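Local coordinates for protein triacylglycerol lipase (Yarrowia lipolytica, PDB 3O0D) that probably hydrolyses triacylglycerols as a secreted, glycosylated lipase of the alpha/beta-hydrolase fold, at residues 72-86 and 147-161. Numbering follows the deposited sequence.
Sequences LAVDHASKQIYLVIR and VIEQYPDYQIAVTGH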
ATOM      1  N   LEU A  72      -2.169  -5.044  13.755  1.00 11.07           N
ATOM      2  CA  LEU A  72      -2.786  -3.808  14.158  1.00 11.89           C
ATOM      3  C   LEU A  72      -1.957  -3.359  15.317  1.00 10.81           C
ATOM      4  O   LEU A  72      -1.737  -4.079  16.316  1.00 12.16           O
ATOM      5  CB  LEU A  72      -4.243  -4.120  14.586  1.00 10.94           C
ATOM      6  CG  LEU A  72      -5.112  -2.975  15.115  1.00 13.85           C
ATOM      7  CD1 LEU A  72      -5.248  -1.792  14.175  1.00 14.47           C
ATOM      8  CD2 LEU A  72      -6.501  -3.587  15.521  1.00 15.84           C
ATOM      9  N   ALA A  73      -1.524  -2.051  15.300  1.00 10.41           N
ATOM     10  CA  ALA A  73      -0.759  -1.565  16.469  1.00 10.77           C
ATOM     11  C   ALA A  73      -1.179  -0.114  16.767  1.00  9.48           C
ATOM     12  O   ALA A  73      -1.816   0.526  15.919  1.00 11.69           O
ATOM     13  CB  ALA A  73       0.747  -1.556  16.112  1.00 10.65           C
ATOM     14  N   VAL A  74      -0.809   0.370  17.969  1.00 11.50           N
ATOM     15  CA  VAL A  74      -1.141   1.765  18.385  1.00  9.35           C
ATOM     16  C   VAL A  74       0.204   2.430  18.758  1.00  7.71           C
ATOM     17  O   VAL A  74       0.953   1.901  19.578  1.00  9.92           O
ATOM     18  CB  VAL A  74      -2.047   1.749  19.603  1.00 11.43           C
ATOM     19  CG1 VAL A  74      -2.311   3.241  20.023  1.00 12.03           C
ATOM     20  CG2 VAL A  74      -3.390   1.091  19.210  1.00 14.04           C
ATOM     21  N   ASP A  75       0.452   3.604  18.177  1.00  9.28           N
ATOM     22  CA  ASP A  75       1.745   4.331  18.419  1.00  8.42           C
ATOM     23  C   ASP A  75       1.242   5.571  19.241  1.00  9.54           C
ATOM     24  O   ASP A  75       0.604   6.501  18.711  1.00 10.32           O
ATOM     25  CB  ASP A  75       2.293   4.767  17.118  1.00  8.56           C
ATOM     26  CG  ASP A  75       3.666   5.457  17.257  1.00 10.07           C
ATOM     27  OD1 ASP A  75       3.866   6.094  18.315  1.00 12.80           O
ATOM     28  OD2 ASP A  75       4.491   5.374  16.319  1.00 11.33           O
ATOM     29  N   HIS A  76       1.542   5.489  20.520  1.00  9.35           N
ATOM     30  CA  HIS A  76       1.215   6.546  21.489  1.00 11.94           C
ATOM     31  C   HIS A  76       2.177   7.694  21.338  1.00 13.00           C
ATOM     32  O   HIS A  76       1.912   8.781  21.923  1.00 15.11           O
ATOM     33  CB  HIS A  76       1.352   5.935  22.880  1.00 10.17           C
ATOM     34  CG  HIS A  76       0.354   4.851  23.148  1.00 12.59           C
ATOM     35  ND1 HIS A  76      -1.002   5.104  23.233  1.00 12.60           N
ATOM     36  CD2 HIS A  76       0.495   3.514  23.269  1.00 18.23           C
ATOM     37  CE1 HIS A  76      -1.657   3.960  23.421  1.00 14.84           C
ATOM     38  NE2 HIS A  76      -0.765   2.985  23.477  1.00 16.10           N
ATOM     39  N   ALA A  77       3.313   7.515  20.648  1.00 12.12           N
ATOM     40  CA  ALA A  77       4.226   8.700  20.451  1.00 11.99           C
ATOM     41  C   ALA A  77       3.717   9.522  19.313  1.00 11.98           C
ATOM     42  O   ALA A  77       3.706  10.762  19.363  1.00 12.83           O
ATOM     43  CB  ALA A  77       5.658   8.272  20.204  1.00 11.59           C
ATOM     44  N   SER A  78       3.295   8.904  18.234  1.00 10.66           N
ATOM     45  CA  SER A  78       2.814   9.670  17.087  1.00 11.67           C
ATOM     46  C   SER A  78       1.288   9.872  17.124  1.00 11.69           C
ATOM     47  O   SER A  78       0.780  10.649  16.264  1.00 12.52           O
ATOM     48  CB  SER A  78       3.227   8.965  15.748  1.00 13.86           C
ATOM     49  OG  SER A  78       2.488   7.740  15.690  1.00 12.79           O
ATOM     50  N   LYS A  79       0.634   9.259  18.104  1.00 13.48           N
ATOM     51  CA  LYS A  79      -0.873   9.273  18.196  1.00 12.68           C
ATOM     52  C   LYS A  79      -1.546   8.758  16.941  1.00 11.82           C
ATOM     53  O   LYS A  79      -2.348   9.443  16.259  1.00 11.44           O
ATOM     54  CB  LYS A  79      -1.353  10.737  18.475  1.00 14.59           C
ATOM     55  CG  LYS A  79      -1.119  11.196  19.953  1.00 21.31           C
ATOM     56  CD  LYS A  79       0.324  11.262  20.215  1.00 23.13           C
ATOM     57  CE  LYS A  79       0.794  11.817  21.647  1.00 25.49           C
ATOM     58  NZ  LYS A  79       2.266  12.168  21.589  1.00 23.87           N
ATOM     59  N   GLN A  80      -1.157   7.525  16.559  1.00 11.29           N
ATOM     60  CA  GLN A  80      -1.675   6.917  15.350  1.00  9.40           C
ATOM     61  C   GLN A  80      -2.028   5.454  15.703  1.00  6.91           C
ATOM     62  O   GLN A  80      -1.483   4.867  16.642  1.00  9.97           O
ATOM     63  CB  GLN A  80      -0.631   6.857  14.219  1.00  8.27           C
ATOM     64  CG  GLN A  80      -0.359   8.314  13.698  1.00 10.71           C
ATOM     65  CD  GLN A  80       0.760   8.294  12.695  1.00 16.44           C
ATOM     66  OE1 GLN A  80       1.874   7.898  13.007  1.00 14.41           O
ATOM     67  NE2 GLN A  80       0.435   8.581  11.438  1.00 20.70           N
ATOM     68  N   ILE A  81      -2.938   4.956  14.877  1.00  9.98           N
ATOM     69  CA  ILE A  81      -3.284   3.497  14.883  1.00  8.67           C
ATOM     70  C   ILE A  81      -2.763   3.012  13.514  1.00  8.41           C
ATOM     71  O   ILE A  81      -3.084   3.582  12.465  1.00 11.86           O
ATOM     72  CB  ILE A  81      -4.825   3.349  14.906  1.00 11.37           C
ATOM     73  CG1 ILE A  81      -5.333   3.862  16.266  1.00 11.61           C
ATOM     74  CG2 ILE A  81      -5.162   1.794  14.733  1.00 12.16           C
ATOM     75  CD1 ILE A  81      -6.939   4.135  16.300  1.00 12.88           C
ATOM     76  N   TYR A  82      -1.997   1.925  13.568  1.00 10.98           N
ATOM     77  CA  TYR A  82      -1.428   1.367  12.304  1.00  9.26           C
ATOM     78  C   TYR A  82      -2.127   0.053  11.932  1.00  7.19           C
ATOM     79  O   TYR A  82      -2.241  -0.761  12.804  1.00 11.88           O
ATOM     80  CB  TYR A  82       0.004   0.990  12.552  1.00  9.33           C
ATOM     81  CG  TYR A  82       0.932   2.125  12.890  1.00  9.02           C
ATOM     82  CD1 TYR A  82       0.784   3.350  12.280  1.00  9.84           C
ATOM     83  CD2 TYR A  82       1.966   1.896  13.743  1.00  8.21           C
ATOM     84  CE1 TYR A  82       1.690   4.419  12.614  1.00 11.21           C
ATOM     85  CE2 TYR A  82       2.886   2.980  14.123  1.00 10.96           C
ATOM     86  CZ  TYR A  82       2.697   4.183  13.484  1.00 10.82           C
ATOM     87  OH  TYR A  82       3.520   5.249  13.780  1.00 11.96           O
ATOM     88  N   LEU A  83      -2.604  -0.040  10.698  1.00  9.12           N
ATOM     89  CA  LEU A  83      -3.012  -1.343  10.172  1.00  9.31           C
ATOM     90  C   LEU A  83      -1.979  -1.652   9.024  1.00  7.61           C
ATOM     91  O   LEU A  83      -1.839  -0.879   8.120  1.00 10.82           O
ATOM     92  CB  LEU A  83      -4.396  -1.215   9.562  1.00 10.50           C
ATOM     93  CG  LEU A  83      -4.830  -2.543   8.852  1.00  8.92           C
ATOM     94  CD1 LEU A  83      -4.777  -3.729   9.801  1.00 13.80           C
ATOM     95  CD2 LEU A  83      -6.267  -2.308   8.347  1.00 12.82           C
ATOM     96  N   VAL A  84      -1.314  -2.820   9.167  1.00  9.43           N
ATOM     97  CA  VAL A  84      -0.243  -3.132   8.217  1.00  8.13           C
ATOM     98  C   VAL A  84      -0.612  -4.503   7.657  1.00 10.12           C
ATOM     99  O   VAL A  84      -0.980  -5.402   8.414  1.00 10.59           O
ATOM    100  CB  VAL A  84       1.040  -3.280   8.962  1.00  9.27           C
ATOM    101  CG1 VAL A  84       2.194  -3.855   8.029  1.00 12.15           C
ATOM    102  CG2 VAL A  84       1.512  -1.851   9.517  1.00 10.00           C
ATOM    103  N   ILE A  85      -0.529  -4.565   6.325  1.00  9.75           N
ATOM    104  CA  ILE A  85      -1.019  -5.804   5.650  1.00  9.24           C
ATOM    105  C   ILE A  85       0.060  -6.285   4.666  1.00  9.83           C
ATOM    106  O   ILE A  85       0.810  -5.502   4.085  1.00 11.73           O
ATOM    107  CB  ILE A  85      -2.213  -5.508   4.846  1.00  8.95           C
ATOM    108  CG1 ILE A  85      -3.279  -4.637   5.647  1.00 11.53           C
ATOM    109  CG2 ILE A  85      -2.937  -6.897   4.514  1.00 11.44           C
ATOM    110  CD1 ILE A  85      -4.340  -3.950   4.716  1.00 10.29           C
ATOM    111  N   ARG A  86       0.102  -7.610   4.464  0.50 11.41           N
ATOM    112  CA  ARG A  86       1.007  -8.191   3.490  0.50 10.70           C
ATOM    113  C   ARG A  86       0.201  -9.341   2.866  0.50  9.83           C
ATOM    114  O   ARG A  86      -0.824  -9.715   3.375  0.50 10.59           O
ATOM    115  CB  ARG A  86       2.287  -8.758   4.197  0.50 11.15           C
ATOM    116  CG  ARG A  86       2.000  -9.609   5.467  0.50 17.47           C
ATOM    117  CD  ARG A  86       2.913 -10.731   5.859  0.50 21.77           C
ATOM    118  NE  ARG A  86       3.375 -11.612   4.821  0.50 24.34           N
ATOM    119  CZ  ARG A  86       4.105 -12.693   5.078  0.50 21.54           C
ATOM    120  NH1 ARG A  86       4.421 -13.009   6.336  0.50 19.16           N
ATOM    121  NH2 ARG A  86       4.518 -13.449   4.083  0.50 24.99           N
ATOM    122  N   VAL A 147     -10.523  -0.560  18.562  1.00 17.06           N
ATOM    123  CA  VAL A 147      -9.327   0.253  18.863  1.00 15.81           C
ATOM    124  C   VAL A 147      -9.577   1.730  18.466  1.00 14.86           C
ATOM    125  O   VAL A 147      -9.141   2.658  19.183  1.00 15.61           O
ATOM    126  CB  VAL A 147      -8.019  -0.360  18.147  1.00 14.74           C
ATOM    127  CG1 VAL A 147      -6.771   0.585  18.396  1.00 15.50           C
ATOM    128  CG2 VAL A 147      -7.657  -1.752  18.807  1.00 15.58           C
ATOM    129  N   ILE A 148     -10.253   1.986  17.382  1.00 14.35           N
ATOM    130  CA  ILE A 148     -10.626   3.393  16.970  1.00 16.11           C
ATOM    131  C   ILE A 148     -11.438   4.020  18.113  1.00 18.27           C
ATOM    132  O   ILE A 148     -11.248   5.186  18.466  1.00 17.53           O
ATOM    133  CB  ILE A 148     -11.361   3.399  15.588  1.00 19.09           C
ATOM    134  CG1 ILE A 148     -10.405   3.007  14.428  1.00 14.66           C
ATOM    135  CG2 ILE A 148     -12.063   4.747  15.224  1.00 17.24           C
ATOM    136  CD1 ILE A 148     -11.099   2.568  13.147  1.00 14.97           C
ATOM    137  N   GLU A 149     -12.386   3.255  18.662  1.00 19.06           N
ATOM    138  CA  GLU A 149     -13.222   3.818  19.764  1.00 20.46           C
ATOM    139  C   GLU A 149     -12.403   4.071  21.018  1.00 19.85           C
ATOM    140  O   GLU A 149     -12.654   4.998  21.795  1.00 18.12           O
ATOM    141  CB  GLU A 149     -14.461   2.910  20.046  1.00 20.90           C
ATOM    142  CG  GLU A 149     -15.384   2.839  18.846  1.00 29.82           C
ATOM    143  CD  GLU A 149     -15.984   4.182  18.444  1.00 42.86           C
ATOM    144  OE1 GLU A 149     -16.608   4.848  19.322  1.00 50.50           O
ATOM    145  OE2 GLU A 149     -15.831   4.577  17.255  1.00 47.40           O
ATOM    146  N   GLN A 150     -11.399   3.261  21.263  1.00 18.37           N
ATOM    147  CA  GLN A 150     -10.566   3.427  22.378  1.00 17.57           C
ATOM    148  C   GLN A 150      -9.640   4.657  22.281  1.00 15.81           C
ATOM    149  O   GLN A 150      -9.313   5.269  23.279  1.00 18.69           O
ATOM    150  CB  GLN A 150      -9.737   2.165  22.551  1.00 18.97           C
ATOM    151  CG  GLN A 150      -8.847   2.220  23.716  1.00 25.54           C
ATOM    152  CD  GLN A 150      -8.279   0.838  24.063  1.00 33.59           C
ATOM    153  OE1 GLN A 150      -8.423  -0.142  23.296  1.00 34.05           O
ATOM    154  NE2 GLN A 150      -7.587   0.775  25.199  1.00 35.02           N
ATOM    155  N   TYR A 151      -9.180   4.961  21.068  1.00 14.35           N
ATOM    156  CA  TYR A 151      -8.275   6.080  20.781  1.00 15.22           C
ATOM    157  C   TYR A 151      -8.839   7.000  19.754  1.00 14.91           C
ATOM    158  O   TYR A 151      -8.411   7.051  18.598  1.00 14.43           O
ATOM    159  CB  TYR A 151      -6.883   5.541  20.295  1.00 16.54           C
ATOM    160  CG  TYR A 151      -6.276   4.669  21.353  1.00 14.00           C
ATOM    161  CD1 TYR A 151      -5.634   5.261  22.439  1.00 16.94           C
ATOM    162  CD2 TYR A 151      -6.302   3.276  21.283  1.00 13.16           C
ATOM    163  CE1 TYR A 151      -5.105   4.528  23.466  1.00 19.92           C
ATOM    164  CE2 TYR A 151      -5.707   2.481  22.355  1.00 17.24           C
ATOM    165  CZ  TYR A 151      -5.110   3.151  23.424  1.00 17.99           C
ATOM    166  OH  TYR A 151      -4.516   2.480  24.513  1.00 19.80           O
ATOM    167  N   PRO A 152      -9.917   7.707  20.108  1.00 16.58           N
ATOM    168  CA  PRO A 152     -10.730   8.301  19.016  1.00 17.91           C
ATOM    169  C   PRO A 152     -10.136   9.524  18.349  1.00 17.14           C
ATOM    170  O   PRO A 152     -10.524   9.895  17.233  1.00 18.53           O
ATOM    171  CB  PRO A 152     -12.023   8.758  19.762  1.00 19.33           C
ATOM    172  CG  PRO A 152     -11.719   8.657  21.141  1.00 20.50           C
ATOM    173  CD  PRO A 152     -10.527   7.806  21.424  1.00 17.50           C
ATOM    174  N   ASP A 153      -9.104  10.101  18.991  1.00 15.03           N
ATOM    175  CA  ASP A 153      -8.446  11.208  18.326  1.00 15.17           C
ATOM    176  C   ASP A 153      -7.083  10.822  17.680  1.00 16.50           C
ATOM    177  O   ASP A 153      -6.427  11.659  17.117  1.00 15.98           O
ATOM    178  CB  ASP A 153      -8.366  12.471  19.208  1.00 15.63           C
ATOM    179  CG  ASP A 153      -7.406  12.404  20.330  1.00 22.75           C
ATOM    180  OD1 ASP A 153      -6.686  11.402  20.503  1.00 22.48           O
ATOM    181  OD2 ASP A 153      -7.385  13.424  21.099  1.00 28.22           O
ATOM    182  N   TYR A 154      -6.761   9.522  17.695  1.00 13.98           N
ATOM    183  CA  TYR A 154      -5.544   9.068  16.884  1.00 13.24           C
ATOM    184  C   TYR A 154      -5.830   8.993  15.395  1.00 13.12           C
ATOM    185  O   TYR A 154      -6.954   8.667  14.992  1.00 16.33           O
ATOM    186  CB  TYR A 154      -5.008   7.724  17.438  1.00 12.25           C
ATOM    187  CG  TYR A 154      -4.267   7.756  18.757  1.00 13.57           C
ATOM    188  CD1 TYR A 154      -4.439   8.815  19.736  1.00 15.31           C
ATOM    189  CD2 TYR A 154      -3.392   6.734  19.058  1.00 12.03           C
ATOM    190  CE1 TYR A 154      -3.756   8.773  20.956  1.00 12.99           C
ATOM    191  CE2 TYR A 154      -2.765   6.667  20.266  1.00  9.17           C
ATOM    192  CZ  TYR A 154      -2.882   7.725  21.203  1.00 12.76           C
ATOM    193  OH  TYR A 154      -2.162   7.555  22.329  1.00 15.05           O
ATOM    194  N   GLN A 155      -4.841   9.296  14.579  1.00 12.16           N
ATOM    195  CA  GLN A 155      -4.951   9.252  13.105  1.00 14.65           C
ATOM    196  C   GLN A 155      -4.782   7.764  12.741  1.00 13.61           C
ATOM    197  O   GLN A 155      -3.867   7.103  13.263  1.00 14.55           O
ATOM    198  CB  GLN A 155      -3.775   9.992  12.425  1.00 13.81           C
ATOM    199  CG  GLN A 155      -3.838   9.929  10.907  1.00 21.29           C
ATOM    200  CD  GLN A 155      -2.668  10.603  10.202  1.00 26.54           C
ATOM    201  OE1 GLN A 155      -1.494  10.385  10.556  1.00 28.60           O
ATOM    202  NE2 GLN A 155      -2.978  11.418   9.209  1.00 24.15           N
ATOM    203  N   ILE A 156      -5.612   7.264  11.832  1.00 11.53           N
ATOM    204  CA  ILE A 156      -5.515   5.885  11.314  0.50 11.87           C
ATOM    205  C   ILE A 156      -4.598   5.914  10.109  1.00 10.38           C
ATOM    206  O   ILE A 156      -4.786   6.737   9.215  1.00 13.74           O
ATOM    207  CB  ILE A 156      -6.917   5.451  10.856  0.50 11.83           C
ATOM    208  CG1 ILE A 156      -7.880   5.433  12.046  0.50 13.98           C
ATOM    209  CG2 ILE A 156      -6.883   4.074  10.118  0.50 11.76           C
ATOM    210  CD1 ILE A 156      -9.369   5.573  11.626  0.50 11.79           C
ATOM    211  N   ALA A 157      -3.615   5.003  10.080  1.00 12.96           N
ATOM    212  CA  ALA A 157      -2.696   4.897   8.937  1.00  7.60           C
ATOM    213  C   ALA A 157      -2.667   3.433   8.465  1.00  8.66           C
ATOM    214  O   ALA A 157      -2.464   2.539   9.328  1.00 11.07           O
ATOM    215  CB  ALA A 157      -1.241   5.286   9.358  1.00 12.21           C
ATOM    216  N   VAL A 158      -2.887   3.253   7.154  1.00  8.23           N
ATOM    217  CA  VAL A 158      -2.926   1.879   6.582  1.00  7.62           C
ATOM    218  C   VAL A 158      -1.742   1.789   5.639  1.00  7.50           C
ATOM    219  O   VAL A 158      -1.593   2.662   4.790  1.00 10.38           O
ATOM    220  CB  VAL A 158      -4.193   1.617   5.837  1.00 11.29           C
ATOM    221  CG1 VAL A 158      -4.312   0.081   5.590  1.00 13.87           C
ATOM    222  CG2 VAL A 158      -5.341   2.060   6.769  1.00 14.94           C
ATOM    223  N   THR A 159      -0.944   0.746   5.811  1.00  9.62           N
ATOM    224  CA  THR A 159       0.227   0.575   4.901  1.00  9.88           C
ATOM    225  C   THR A 159       0.442  -0.889   4.551  1.00 10.99           C
ATOM    226  O   THR A 159       0.008  -1.776   5.230  1.00 11.04           O
ATOM    227  CB  THR A 159       1.512   1.281   5.478  1.00 11.90           C
ATOM    228  OG1 THR A 159       2.555   1.291   4.466  1.00 13.21           O
ATOM    229  CG2 THR A 159       2.007   0.568   6.643  1.00 12.13           C
ATOM    230  N   GLY A 160       1.094  -1.099   3.429  1.00  9.85           N
ATOM    231  CA  GLY A 160       1.455  -2.521   3.111  1.00 11.76           C
ATOM    232  C   GLY A 160       2.320  -2.490   1.870  1.00  8.79           C
ATOM    233  O   GLY A 160       2.246  -1.590   1.022  1.00  8.21           O
ATOM    234  N   HIS A 161       3.048  -3.629   1.740  1.00 10.31           N
ATOM    235  CA  HIS A 161       3.938  -3.842   0.563  1.00 10.00           C
ATOM    236  C   HIS A 161       3.377  -4.975  -0.294  1.00  9.00           C
ATOM    237  O   HIS A 161       2.719  -5.835   0.238  1.00 10.32           O
ATOM    238  CB  HIS A 161       5.286  -4.202   1.130  1.00 10.35           C
ATOM    239  CG  HIS A 161       6.250  -4.808   0.115  1.00  8.84           C
ATOM    240  ND1 HIS A 161       6.914  -4.094  -0.877  1.00 12.75           N
ATOM    241  CD2 HIS A 161       6.574  -6.124  -0.045  1.00  7.65           C
ATOM    242  CE1 HIS A 161       7.660  -4.948  -1.585  1.00  7.67           C
ATOM    243  NE2 HIS A 161       7.471  -6.168  -1.082  1.00 14.06           N
TER
HETATM  244  O   HOH W   1       3.593  -5.078   4.232  1.00 13.93           O
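I81 pairs with I156 near the start of two parallel strands, 80-86 and 155-161, in the central sheet of an alpha/beta-hydrolase, a clear case of neighbouring interior strands whose entry is covered by the end of helix 127-150 and the turn after it. I81 N bonds to Q155 O, and A157 N reaches I81 O at 2.8 Å, almost in line with the carbonyl. On the face that carries I81 and I156, I81 CD1 presses on the last turn of that helix, 3.8 Å from I148 CA, sent there by CG1 anti to the carbonyl carbon (chi1 -67°). V74 CG2 packs on V147 CG1 at 3.5 Å. Toward solvent, Y154 lays one ring face over K79 CA, 3.6 Å from the ring plane, while Y151 CB lies against the rim of the opposite face. Y154 OH and H76 ND1 share a hydrogen bond of 2.9 Å. Replacing Y154 by an alanine would probably leave H76 ND1 without this mate and uncover the K79 backbone. H76 also turns its ring edge to the face of Y151, and its NE2 binds E54. Before the probable nucleophile elbow, I85 O and H161 N stand 3.7 Å apart, bridged by a water 2.8 Å from I85 O.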